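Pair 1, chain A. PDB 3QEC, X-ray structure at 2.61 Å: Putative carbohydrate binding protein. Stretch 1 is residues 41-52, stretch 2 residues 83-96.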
# COMPACT_ATOMS: atom_id res chain seq x y z
N LYS A 41 -3.91 -9.27 11.98
CA LYS A 41 -2.79 -9.47 11.05
C LYS A 41 -3.32 -9.68 9.63
O LYS A 41 -4.37 -10.32 9.46
CB LYS A 41 -1.92 -10.67 11.48
CG LYS A 41 -1.12 -10.42 12.76
CD LYS A 41 -0.18 -11.57 13.06
CE LYS A 41 0.48 -11.47 14.41
NZ LYS A 41 1.28 -12.68 14.73
N GLY A 42 -2.61 -9.16 8.64
CA GLY A 42 -2.99 -9.32 7.24
C GLY A 42 -2.31 -10.52 6.63
O GLY A 42 -1.18 -10.41 6.16
N THR A 43 -2.98 -11.68 6.66
CA THR A 43 -2.44 -12.93 6.15
C THR A 43 -2.87 -13.16 4.70
O THR A 43 -4.00 -12.84 4.34
CB THR A 43 -2.85 -14.09 7.06
OG1 THR A 43 -4.27 -14.28 6.98
CG2 THR A 43 -2.43 -13.88 8.51
N ASN A 44 -1.96 -13.70 3.85
CA ASN A 44 -2.16 -14.00 2.43
C ASN A 44 -2.81 -12.79 1.69
O ASN A 44 -3.68 -12.95 0.84
CB ASN A 44 -2.98 -15.29 2.27
CG ASN A 44 -2.96 -15.92 0.90
OD1 ASN A 44 -4.01 -16.25 0.34
ND2 ASN A 44 -1.76 -16.13 0.34
N THR A 45 -2.32 -11.58 2.01
CA THR A 45 -2.78 -10.29 1.50
C THR A 45 -1.72 -9.68 0.58
O THR A 45 -0.54 -9.71 0.92
CB THR A 45 -3.11 -9.36 2.69
OG1 THR A 45 -4.11 -10.00 3.49
CG2 THR A 45 -3.61 -8.00 2.27
N LYS A 46 -2.16 -9.15 -0.58
CA LYS A 46 -1.28 -8.52 -1.56
C LYS A 46 -0.81 -7.15 -1.06
O LYS A 46 -1.60 -6.38 -0.50
CB LYS A 46 -1.96 -8.41 -2.93
CG LYS A 46 -1.95 -9.72 -3.69
CD LYS A 46 -2.55 -9.58 -5.08
CE LYS A 46 -2.65 -10.91 -5.79
NZ LYS A 46 -3.20 -10.77 -7.17
N VAL A 47 0.49 -6.87 -1.25
CA VAL A 47 1.18 -5.62 -0.88
C VAL A 47 1.83 -5.07 -2.16
O VAL A 47 2.50 -5.82 -2.87
CB VAL A 47 2.22 -5.82 0.27
CG1 VAL A 47 2.96 -4.53 0.59
CG2 VAL A 47 1.56 -6.37 1.53
N ALA A 48 1.60 -3.80 -2.47
CA ALA A 48 2.14 -3.12 -3.65
C ALA A 48 3.27 -2.16 -3.28
O ALA A 48 3.20 -1.48 -2.25
CB ALA A 48 1.04 -2.36 -4.38
N LEU A 49 4.30 -2.11 -4.13
CA LEU A 49 5.44 -1.20 -3.97
C LEU A 49 5.69 -0.52 -5.32
O LEU A 49 5.95 -1.21 -6.31
CB LEU A 49 6.67 -1.99 -3.46
CG LEU A 49 7.96 -1.23 -3.30
CD1 LEU A 49 8.03 -0.58 -1.94
CD2 LEU A 49 9.14 -2.14 -3.49
N GLU A 50 5.54 0.81 -5.38
CA GLU A 50 5.67 1.56 -6.63
C GLU A 50 6.36 2.93 -6.45
O GLU A 50 6.35 3.44 -5.33
CB GLU A 50 4.27 1.78 -7.24
CG GLU A 50 3.32 2.64 -6.43
CD GLU A 50 1.95 2.71 -7.06
OE1 GLU A 50 1.85 3.18 -8.22
OE2 GLU A 50 0.99 2.22 -6.44
N PRO A 51 6.91 3.56 -7.54
CA PRO A 51 7.54 4.89 -7.38
C PRO A 51 6.63 5.94 -6.73
O PRO A 51 5.44 5.99 -7.05
CB PRO A 51 7.87 5.29 -8.84
CG PRO A 51 8.00 3.99 -9.57
CD PRO A 51 7.00 3.07 -8.94
N ALA A 52 7.18 6.77 -5.80
CA ALA A 52 6.44 7.84 -5.11
C ALA A 52 6.36 9.09 -5.99
O ALA A 52 7.16 10.02 -5.82
CB ALA A 52 7.09 8.15 -3.76
N ARG A 83 0.11 2.87 -18.16
CA ARG A 83 1.58 2.92 -18.13
C ARG A 83 2.16 2.74 -16.73
O ARG A 83 3.34 2.43 -16.59
CB ARG A 83 2.08 4.26 -18.69
CG ARG A 83 2.03 4.37 -20.21
CD ARG A 83 2.38 5.78 -20.66
NE ARG A 83 1.27 6.70 -20.38
CZ ARG A 83 1.27 8.00 -20.68
NH1 ARG A 83 2.31 8.55 -21.29
NH2 ARG A 83 0.20 8.74 -20.40
N ARG A 84 1.34 2.97 -15.69
CA ARG A 84 1.77 2.87 -14.29
C ARG A 84 2.01 1.42 -13.86
O ARG A 84 2.95 1.17 -13.11
CB ARG A 84 0.72 3.54 -13.39
CG ARG A 84 0.87 3.32 -11.89
CD ARG A 84 -0.38 2.68 -11.37
NE ARG A 84 -0.26 2.31 -9.97
CZ ARG A 84 -0.90 1.29 -9.42
NH1 ARG A 84 -1.71 0.53 -10.15
NH2 ARG A 84 -0.73 1.01 -8.13
N ALA A 85 1.18 0.48 -14.33
CA ALA A 85 1.24 -0.94 -13.96
C ALA A 85 2.63 -1.58 -14.14
O ALA A 85 3.02 -2.41 -13.33
CB ALA A 85 0.21 -1.73 -14.74
N THR A 86 3.39 -1.16 -15.17
CA THR A 86 4.70 -1.73 -15.47
C THR A 86 5.76 -1.40 -14.38
O THR A 86 6.77 -2.09 -14.30
CB THR A 86 5.16 -1.33 -16.89
OG1 THR A 86 6.36 -2.03 -17.20
CG2 THR A 86 5.42 0.14 -17.06
N TYR A 87 5.50 -0.38 -13.53
CA TYR A 87 6.38 0.08 -12.45
C TYR A 87 6.00 -0.50 -11.07
O TYR A 87 6.73 -0.26 -10.11
CB TYR A 87 6.34 1.61 -12.38
CG TYR A 87 6.86 2.27 -13.64
CD1 TYR A 87 8.23 2.45 -13.84
CD2 TYR A 87 5.99 2.70 -14.64
CE1 TYR A 87 8.72 3.04 -15.01
CE2 TYR A 87 6.47 3.29 -15.82
CZ TYR A 87 7.83 3.45 -16.00
OH TYR A 87 8.30 4.04 -17.15
N VAL A 88 4.88 -1.23 -10.97
CA VAL A 88 4.37 -1.78 -9.72
C VAL A 88 4.97 -3.14 -9.45
O VAL A 88 4.90 -4.03 -10.30
CB VAL A 88 2.81 -1.84 -9.70
CG1 VAL A 88 2.28 -2.44 -8.40
CG2 VAL A 88 2.21 -0.45 -9.93
N ARG A 89 5.55 -3.31 -8.25
CA ARG A 89 6.09 -4.57 -7.74
C ARG A 89 5.11 -5.08 -6.69
O ARG A 89 4.42 -4.27 -6.06
CB ARG A 89 7.50 -4.39 -7.17
CG ARG A 89 8.56 -4.33 -8.23
CD ARG A 89 9.85 -3.78 -7.68
NE ARG A 89 10.93 -3.83 -8.66
CZ ARG A 89 11.29 -2.79 -9.41
NH1 ARG A 89 10.65 -1.63 -9.29
NH2 ARG A 89 12.28 -2.91 -10.28
N GLU A 90 5.02 -6.39 -6.52
CA GLU A 90 4.02 -6.98 -5.65
C GLU A 90 4.55 -8.16 -4.83
O GLU A 90 5.36 -8.94 -5.32
CB GLU A 90 2.87 -7.47 -6.54
CG GLU A 90 1.53 -7.66 -5.87
CD GLU A 90 0.48 -8.06 -6.88
OE1 GLU A 90 -0.05 -7.15 -7.56
OE2 GLU A 90 0.24 -9.28 -7.05
N ALA A 91 4.06 -8.28 -3.59
CA ALA A 91 4.36 -9.37 -2.68
C ALA A 91 3.09 -9.77 -1.94
O ALA A 91 2.24 -8.92 -1.72
CB ALA A 91 5.43 -8.96 -1.68
N THR A 92 2.97 -11.05 -1.58
CA THR A 92 1.86 -11.58 -0.78
C THR A 92 2.40 -11.89 0.62
O THR A 92 3.44 -12.55 0.73
CB THR A 92 1.24 -12.83 -1.46
OG1 THR A 92 0.73 -12.47 -2.75
CG2 THR A 92 0.12 -13.46 -0.64
N THR A 93 1.69 -11.43 1.68
CA THR A 93 2.09 -11.70 3.06
C THR A 93 1.88 -13.18 3.37
O THR A 93 1.06 -13.82 2.72
CB THR A 93 1.30 -10.83 4.05
OG1 THR A 93 -0.07 -11.20 4.01
CG2 THR A 93 1.47 -9.31 3.82
N ASP A 94 2.62 -13.72 4.36
CA ASP A 94 2.48 -15.12 4.75
C ASP A 94 1.40 -15.28 5.85
O ASP A 94 0.58 -14.38 6.06
CB ASP A 94 3.84 -15.72 5.20
CG ASP A 94 4.53 -15.10 6.41
OD1 ASP A 94 3.85 -14.49 7.26
OD2 ASP A 94 5.77 -15.25 6.52
N GLN A 95 1.41 -16.43 6.53
CA GLN A 95 0.48 -16.80 7.60
C GLN A 95 0.65 -15.91 8.87
O GLN A 95 -0.21 -15.94 9.75
CB GLN A 95 0.62 -18.31 7.95
CG GLN A 95 2.07 -18.85 8.18
CD GLN A 95 3.00 -18.96 6.96
OE1 GLN A 95 2.58 -19.12 5.79
NE2 GLN A 95 4.30 -18.90 7.21
N ASN A 96 1.72 -15.08 8.94
CA ASN A 96 1.97 -14.20 10.09
C ASN A 96 1.98 -12.72 9.72
O ASN A 96 2.39 -11.89 10.53
CB ASN A 96 3.29 -14.58 10.77
CG ASN A 96 3.22 -15.90 11.49
OD1 ASN A 96 3.75 -16.90 11.02
ND2 ASN A 96 2.55 -15.92 12.65
O HOH W 1 8.29 -0.69 -7.95

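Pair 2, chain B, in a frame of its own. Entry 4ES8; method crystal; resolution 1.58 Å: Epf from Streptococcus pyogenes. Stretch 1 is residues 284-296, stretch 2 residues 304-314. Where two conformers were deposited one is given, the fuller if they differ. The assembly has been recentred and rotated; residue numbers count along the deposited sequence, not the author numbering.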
# COMPACT_ATOMS: atom_id res chain seq x y z
N SER B 284 -13.61 -29.08 -28.61
CA SER B 284 -15.00 -28.65 -28.43
C SER B 284 -15.27 -27.19 -28.85
O SER B 284 -16.44 -26.83 -29.01
CB SER B 284 -15.44 -28.85 -26.98
OG SER B 284 -15.46 -30.22 -26.64
N LEU B 285 -14.22 -26.34 -29.02
CA LEU B 285 -14.44 -24.95 -29.45
C LEU B 285 -15.15 -24.89 -30.79
O LEU B 285 -14.83 -25.68 -31.69
CB LEU B 285 -13.11 -24.17 -29.58
CG LEU B 285 -12.30 -23.96 -28.29
CD1 LEU B 285 -10.95 -23.36 -28.64
CD2 LEU B 285 -13.05 -23.06 -27.29
N LYS B 286 -16.12 -23.98 -30.93
CA LYS B 286 -16.87 -23.82 -32.16
C LYS B 286 -16.43 -22.58 -32.92
O LYS B 286 -16.00 -21.59 -32.31
CB LYS B 286 -18.38 -23.79 -31.90
CG LYS B 286 -18.92 -25.15 -31.52
CD LYS B 286 -20.32 -25.09 -30.90
CE LYS B 286 -20.35 -24.44 -29.54
NZ LYS B 286 -21.66 -24.66 -28.87
N ASN B 287 -16.53 -22.62 -34.25
CA ASN B 287 -16.18 -21.46 -35.07
C ASN B 287 -17.04 -20.26 -34.66
O ASN B 287 -18.25 -20.41 -34.42
CB ASN B 287 -16.35 -21.77 -36.56
CG ASN B 287 -15.97 -20.63 -37.47
OD1 ASN B 287 -15.01 -19.88 -37.23
ND2 ASN B 287 -16.73 -20.46 -38.54
N LYS B 288 -16.40 -19.09 -34.47
CA LYS B 288 -17.08 -17.84 -34.08
C LYS B 288 -17.72 -17.89 -32.66
O LYS B 288 -18.44 -16.97 -32.29
CB LYS B 288 -18.14 -17.42 -35.13
CG LYS B 288 -17.50 -17.09 -36.48
CD LYS B 288 -18.53 -16.59 -37.49
CE LYS B 288 -17.90 -16.23 -38.82
NZ LYS B 288 -17.01 -15.04 -38.72
N GLU B 289 -17.40 -18.94 -31.86
CA GLU B 289 -17.92 -19.06 -30.49
C GLU B 289 -17.49 -17.87 -29.63
O GLU B 289 -16.32 -17.51 -29.67
CB GLU B 289 -17.44 -20.35 -29.81
CG GLU B 289 -18.10 -20.57 -28.47
CD GLU B 289 -17.88 -21.90 -27.80
OE1 GLU B 289 -17.16 -22.77 -28.36
OE2 GLU B 289 -18.45 -22.09 -26.70
N LYS B 290 -18.43 -17.28 -28.88
CA LYS B 290 -18.14 -16.16 -28.00
C LYS B 290 -17.67 -16.69 -26.65
O LYS B 290 -18.48 -17.15 -25.84
CB LYS B 290 -19.37 -15.25 -27.81
CG LYS B 290 -19.68 -14.38 -29.01
CD LYS B 290 -20.96 -13.55 -28.79
CE LYS B 290 -20.77 -12.36 -27.88
NZ LYS B 290 -22.07 -11.69 -27.57
N LEU B 291 -16.37 -16.63 -26.41
CA LEU B 291 -15.83 -17.02 -25.12
C LEU B 291 -15.92 -15.84 -24.17
O LEU B 291 -15.92 -14.69 -24.62
CB LEU B 291 -14.37 -17.48 -25.24
CG LEU B 291 -14.08 -18.61 -26.27
CD1 LEU B 291 -12.60 -18.94 -26.31
CD2 LEU B 291 -14.89 -19.89 -25.95
N LYS B 292 -15.99 -16.11 -22.87
CA LYS B 292 -16.10 -15.07 -21.86
C LYS B 292 -14.87 -15.07 -20.97
O LYS B 292 -14.37 -16.13 -20.57
CB LYS B 292 -17.35 -15.28 -21.00
CG LYS B 292 -17.58 -14.22 -19.91
CD LYS B 292 -18.91 -14.41 -19.17
CE LYS B 292 -18.98 -15.67 -18.32
NZ LYS B 292 -20.24 -15.70 -17.52
N VAL B 293 -14.41 -13.86 -20.63
CA VAL B 293 -13.30 -13.67 -19.71
C VAL B 293 -13.79 -12.81 -18.55
O VAL B 293 -14.36 -11.74 -18.78
CB VAL B 293 -12.06 -13.04 -20.39
CG1 VAL B 293 -11.00 -12.68 -19.36
CG2 VAL B 293 -11.48 -13.99 -21.45
N SER B 294 -13.54 -13.26 -17.31
CA SER B 294 -13.82 -12.51 -16.08
C SER B 294 -12.51 -12.39 -15.31
O SER B 294 -11.82 -13.39 -15.15
CB SER B 294 -14.89 -13.20 -15.25
OG SER B 294 -15.08 -12.49 -14.03
N ILE B 295 -12.15 -11.17 -14.84
CA ILE B 295 -10.88 -10.99 -14.15
C ILE B 295 -11.15 -10.52 -12.73
O ILE B 295 -11.81 -9.49 -12.52
CB ILE B 295 -9.97 -10.00 -14.93
CG1 ILE B 295 -9.72 -10.50 -16.39
CG2 ILE B 295 -8.62 -9.80 -14.21
CD1 ILE B 295 -8.97 -9.56 -17.32
N LYS B 296 -10.61 -11.26 -11.75
CA LYS B 296 -10.78 -10.90 -10.34
C LYS B 296 -9.44 -10.47 -9.79
O LYS B 296 -8.48 -11.21 -9.94
CB LYS B 296 -11.31 -12.10 -9.55
CG LYS B 296 -11.48 -11.81 -8.04
CD LYS B 296 -11.88 -13.08 -7.30
CE LYS B 296 -12.06 -12.87 -5.82
NZ LYS B 296 -11.94 -14.16 -5.08
N SER B 304 -13.83 -7.50 -12.58
CA SER B 304 -14.04 -6.77 -13.82
C SER B 304 -15.43 -7.03 -14.37
O SER B 304 -16.15 -7.93 -13.91
CB SER B 304 -13.06 -7.30 -14.88
OG SER B 304 -13.43 -8.61 -15.30
N LYS B 305 -15.77 -6.28 -15.42
CA LYS B 305 -16.97 -6.54 -16.21
C LYS B 305 -16.71 -7.84 -16.96
O LYS B 305 -15.54 -8.25 -17.05
CB LYS B 305 -17.21 -5.39 -17.22
CG LYS B 305 -17.67 -4.07 -16.62
CD LYS B 305 -17.84 -3.03 -17.72
CE LYS B 305 -18.44 -1.74 -17.23
NZ LYS B 305 -18.67 -0.78 -18.34
N ASP B 306 -17.73 -8.46 -17.54
CA ASP B 306 -17.48 -9.65 -18.35
C ASP B 306 -16.95 -9.19 -19.69
O ASP B 306 -17.49 -8.25 -20.26
CB ASP B 306 -18.77 -10.46 -18.55
CG ASP B 306 -19.26 -11.21 -17.33
OD1 ASP B 306 -18.41 -11.55 -16.47
OD2 ASP B 306 -20.47 -11.53 -17.28
N PHE B 307 -15.88 -9.84 -20.19
CA PHE B 307 -15.33 -9.53 -21.52
C PHE B 307 -15.63 -10.70 -22.45
O PHE B 307 -15.69 -11.84 -21.99
CB PHE B 307 -13.82 -9.31 -21.47
CG PHE B 307 -13.39 -8.25 -20.49
CD1 PHE B 307 -13.58 -6.90 -20.76
CD2 PHE B 307 -12.86 -8.61 -19.26
CE1 PHE B 307 -13.23 -5.93 -19.82
CE2 PHE B 307 -12.48 -7.64 -18.33
CZ PHE B 307 -12.70 -6.30 -18.61
N PHE B 308 -15.79 -10.43 -23.74
CA PHE B 308 -16.09 -11.48 -24.72
C PHE B 308 -15.23 -11.33 -25.94
O PHE B 308 -14.92 -10.21 -26.37
CB PHE B 308 -17.58 -11.41 -25.14
CG PHE B 308 -18.56 -11.54 -24.00
CD1 PHE B 308 -19.03 -12.78 -23.60
CD2 PHE B 308 -18.98 -10.40 -23.30
CE1 PHE B 308 -19.92 -12.89 -22.53
CE2 PHE B 308 -19.86 -10.52 -22.23
CZ PHE B 308 -20.34 -11.76 -21.85
N PHE B 309 -14.90 -12.47 -26.56
CA PHE B 309 -14.17 -12.48 -27.81
C PHE B 309 -14.56 -13.74 -28.55
O PHE B 309 -14.94 -14.73 -27.93
CB PHE B 309 -12.64 -12.36 -27.63
CG PHE B 309 -11.95 -13.57 -27.05
CD1 PHE B 309 -11.90 -13.77 -25.67
CD2 PHE B 309 -11.32 -14.50 -27.87
CE1 PHE B 309 -11.27 -14.90 -25.13
CE2 PHE B 309 -10.64 -15.60 -27.33
CZ PHE B 309 -10.63 -15.80 -25.97
N GLU B 310 -14.43 -13.70 -29.88
CA GLU B 310 -14.78 -14.87 -30.69
C GLU B 310 -13.61 -15.76 -30.97
O GLU B 310 -12.51 -15.30 -31.26
CB GLU B 310 -15.35 -14.42 -32.04
CG GLU B 310 -16.80 -13.98 -31.97
CD GLU B 310 -17.42 -13.58 -33.30
OE1 GLU B 310 -16.84 -13.91 -34.36
OE2 GLU B 310 -18.50 -12.95 -33.28
N VAL B 311 -13.89 -17.07 -31.02
CA VAL B 311 -12.97 -18.09 -31.52
C VAL B 311 -12.90 -17.85 -33.04
O VAL B 311 -13.92 -17.55 -33.66
CB VAL B 311 -13.48 -19.52 -31.20
CG1 VAL B 311 -12.63 -20.61 -31.87
CG2 VAL B 311 -13.58 -19.78 -29.70
N GLY B 312 -11.73 -17.98 -33.62
CA GLY B 312 -11.62 -17.81 -35.07
C GLY B 312 -11.00 -19.02 -35.73
O GLY B 312 -10.85 -20.08 -35.12
N ILE B 313 -10.72 -18.88 -37.02
CA ILE B 313 -10.02 -19.85 -37.86
C ILE B 313 -8.58 -19.35 -37.93
O ILE B 313 -8.37 -18.17 -38.24
CB ILE B 313 -10.70 -20.01 -39.26
CG1 ILE B 313 -12.19 -20.46 -39.16
CG2 ILE B 313 -9.88 -20.90 -40.22
CD1 ILE B 313 -12.48 -21.88 -38.49
N ASP B 314 -7.59 -20.20 -37.60
CA ASP B 314 -6.17 -19.86 -37.61
C ASP B 314 -5.77 -19.27 -38.98
O ASP B 314 -5.87 -19.97 -39.99
CB ASP B 314 -5.32 -21.10 -37.27
CG ASP B 314 -3.86 -20.82 -36.94
OD1 ASP B 314 -3.31 -19.81 -37.45
OD2 ASP B 314 -3.25 -21.63 -36.21
O HOH W 2 -18.72 -14.04 -15.51
O HOH W 3 -16.84 -10.63 -14.56

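Pairs 1 and 2 are both built around two adjacent antiparallel strands, and the N, CA and C atoms of 14 central residues superpose with an RMSD of 0.5 Å. The strand directions differ by 155° in pair 1 and 149° in pair 2, with closest axis approaches of 4.6 and 4.5 Å. The register is the same: K46(A), V47(A), A48(A) and L49(A) pair with T92(A), A91(A), E90(A) and R89(A), and these fall on K290(B), L291(B), K292(B) and V293(B) paired with E310(B), F309(B), F308(B) and F307(B). Hydrogen-bonded and non-hydrogen-bonded pairs therefore alternate in step. V47(A) and A91(A) exchange two backbone bonds, V47(A) N to A91(A) O at 2.7 Å and A91(A) N to V47(A) O at 3.0 Å; the matching L291(B) and F309(B) do so at 2.8 Å from L291(B) N to F309(B) O and 3.1 Å from F309(B) N to L291(B) O.

The face carrying V47(A), L49(A), R89(A) and A91(A) shows how differently one backbone can be furnished. In pair 1 the small A91(A) lies across from V47(A). In pair 2 the position of A91(A) holds F309(B), whose ring has L291(B) CB over one face and V293(B) CG2 at its edge; V293(B) CG2 approaches F309(B) CE1 to 3.8 Å. F307(B) lies at the R89(A) position. The arginine end leads away from the other strand, and its NH1 donates to a water at 2.9 Å that in turn donates to the carbonyl oxygens of L49(A) and Y87(A), whereas the F307(B) ring packs against I295(B), CE2 to CD1 at 4.1 Å.

On the other face, the lysines K46(A) and K290(B) nearly coincide, their side-chain centres 0.6 Å apart, but meet different partners. K46(A) NZ forms a long salt bridge with E90(A) OE2 at 3.8 Å; the position of E90(A) is taken by F308(B), and K290(B) NZ lies 5.3 Å from that ring's centroid, at most a weak cation-pi attraction. Next along, A48(A) CB touches V88(A) CG1 at 4.2 Å. The equivalents K292(B) and D306(B) are charged, and a water joins them, accepting from K292(B) NZ at 3.0 Å and donating to D306(B) OD1 at 2.7 Å.

Beyond the bridges, T93(A) and V311(B) occupy one position. Both backbone nitrogens donate across, T93(A) N to T45(A) O at 2.9 Å and V311(B) N to E289(B) O at 2.8 Å. Both side chains also turn a methyl to the matched strand residue, T93(A) CG2 to V47(A) CG2 at 3.7 Å and V311(B) CG2 to L291(B) CD1 at 3.6 Å. The threonine hydroxyl adds two bonds: OG1 donates to G42(A) O at 2.5 Å and accepts from T45(A) N at 3.0 Å. V311(B) CG2 adds a contact with L285(B) CD2 at 4.1 Å. At the opposite end, E50(A) grips R84(A) in a two-pronged salt bridge, with R84(A) NE 2.9 Å from E50(A) OE1 and R84(A) NH2 2.7 Å from E50(A) OE2. Its counterpart S294(B) is shorter, and its OG donates at 2.6 Å to a water that donates to D306(B) OD1 at 2.6 Å.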